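Local coordinates for NADPH-dependent aldehyde reductase YqhD (Escherichia coli, PDB 4QGS), which reduces a broad range of short-chain aldehydes to primary alcohols with NADPH, using one zinc ion per subunit, at residues 369-373 against 374-378. Sequence-based numbering, arbitrary orientation.
Sequences KKLEE and HGMTQ
A Schellman motif closes helix 364-373, the carbonyls of Lys370, Leu371 and Glu372 in its last turn receiving the amides of His374, Gly375 and Met376, and it illustrates how a helix C-terminus is finished by the residues that follow it. The defining 6→1 bond runs from Met376 N to Leu371 O at 2.8 Å. Inside it, Gly375 N bonds Glu372 O at 3.1 Å, from well above the carbonyl plane rather than on a lone pair. Gly375 itself turns the chain out of the helix with a positive phi of 75°, a conformation that favours glycine. Just before the glycine, His374 N still makes a helical i to i+4 bond to Lys370 O, with a weak second one to Leu371 O.

The hydrophobic contact that usually accompanies this motif is also present: Leu371 CD2 meets Met376 CB at 3.7 Å, the two side chains lying at about a right angle. On another flank Thr377 CG2 rests against Glu372 CA at 3.9 Å.

His374 folds back over the helix end. Its CG stands anti to the carbonyl carbon (chi1 -63°), which brings the ring above Lys370 O, the oxygen lying 3.0 Å from the ring plane and offset toward the rim. The Lys370 chain bends at chi2 and passes CD by His374 CE1 at 3.9 Å; its NZ forms a salt bridge with Glu373 OE1, whose hydrogen bond is weak at 3.3 Å, and shares a water with His374 NE2, the water lying in the ring plane. Both nitrogens of the imidazole are thus engaged, since ND1 bonds Glu283 of helix 276-288. That helix also meets Leu371 through Leu280 and Met376 through Met279, while Leu387, Ser390 and Tyr394 of helix 387-396 also pack against Leu371.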
# COMPACT_ATOMS: atom_id res chain seq x y z
N LYS A 369 0.80 6.93 24.20
CA LYS A 369 1.55 8.19 24.21
C LYS A 369 1.96 8.58 22.79
O LYS A 369 1.87 9.74 22.41
CB LYS A 369 2.79 8.07 25.11
CG LYS A 369 2.47 8.04 26.60
CD LYS A 369 3.74 8.09 27.45
CE LYS A 369 3.41 8.19 28.94
NZ LYS A 369 2.69 7.00 29.48
N LYS A 370 2.41 7.60 22.01
CA LYS A 370 2.79 7.87 20.63
C LYS A 370 1.60 8.27 19.77
O LYS A 370 1.71 9.20 18.97
CB LYS A 370 3.49 6.65 20.03
CG LYS A 370 4.97 6.57 20.39
CD LYS A 370 5.71 7.80 19.86
CE LYS A 370 7.18 7.77 20.21
NZ LYS A 370 7.91 8.94 19.61
N LEU A 371 0.48 7.57 19.91
CA LEU A 371 -0.75 7.97 19.22
C LEU A 371 -1.09 9.42 19.52
O LEU A 371 -1.41 10.19 18.61
CB LEU A 371 -1.93 7.10 19.62
CG LEU A 371 -2.10 5.70 19.05
CD1 LEU A 371 -3.32 5.10 19.73
CD2 LEU A 371 -2.27 5.71 17.51
N GLU A 372 -1.02 9.79 20.79
CA GLU A 372 -1.36 11.15 21.17
C GLU A 372 -0.37 12.14 20.58
O GLU A 372 -0.76 13.21 20.08
CB GLU A 372 -1.43 11.29 22.70
CG GLU A 372 -1.76 12.70 23.17
CD GLU A 372 -2.20 12.75 24.63
OE1 GLU A 372 -1.82 11.86 25.40
OE2 GLU A 372 -2.94 13.69 24.99
N GLU A 373 0.91 11.78 20.61
CA GLU A 373 1.96 12.62 20.05
C GLU A 373 1.74 12.84 18.55
O GLU A 373 2.00 13.92 18.01
CB GLU A 373 3.33 11.97 20.30
CG GLU A 373 4.53 12.77 19.81
CD GLU A 373 5.85 12.03 20.01
OE1 GLU A 373 5.95 11.20 20.94
OE2 GLU A 373 6.78 12.29 19.23
N HIS A 374 1.23 11.81 17.88
CA HIS A 374 1.05 11.84 16.44
C HIS A 374 -0.33 12.37 16.03
O HIS A 374 -0.66 12.36 14.84
CB HIS A 374 1.27 10.44 15.87
CG HIS A 374 2.66 9.93 16.08
ND1 HIS A 374 2.97 8.59 16.11
CD2 HIS A 374 3.83 10.59 16.25
CE1 HIS A 374 4.27 8.44 16.30
NE2 HIS A 374 4.82 9.63 16.39
N GLY A 375 -1.11 12.82 17.00
CA GLY A 375 -2.40 13.43 16.74
C GLY A 375 -3.49 12.44 16.37
O GLY A 375 -4.52 12.82 15.82
N MET A 376 -3.26 11.17 16.68
CA MET A 376 -4.19 10.11 16.31
C MET A 376 -5.18 9.83 17.45
O MET A 376 -5.19 8.72 17.97
CB MET A 376 -3.41 8.83 15.97
CG MET A 376 -2.39 9.02 14.88
SD MET A 376 -3.18 9.37 13.30
CE MET A 376 -1.72 9.61 12.28
N THR A 377 -6.02 10.81 17.80
CA THR A 377 -6.78 10.81 19.05
C THR A 377 -8.33 10.73 18.80
O THR A 377 -9.09 10.61 19.78
CB THR A 377 -6.43 12.10 19.87
OG1 THR A 377 -6.68 13.22 19.02
CG2 THR A 377 -5.00 12.08 20.28
N GLN A 378 -8.77 10.86 17.53
CA GLN A 378 -10.14 10.83 17.01
C GLN A 378 -10.27 9.89 15.86
O GLN A 378 -10.70 10.33 14.83
CB GLN A 378 -10.54 12.16 16.41
CG GLN A 378 -10.71 13.37 17.22
CD GLN A 378 -9.34 13.89 17.71
OE1 GLN A 378 -8.32 13.23 17.44
NE2 GLN A 378 -9.29 15.15 18.20
O HOH W 1 8.03 10.07 16.71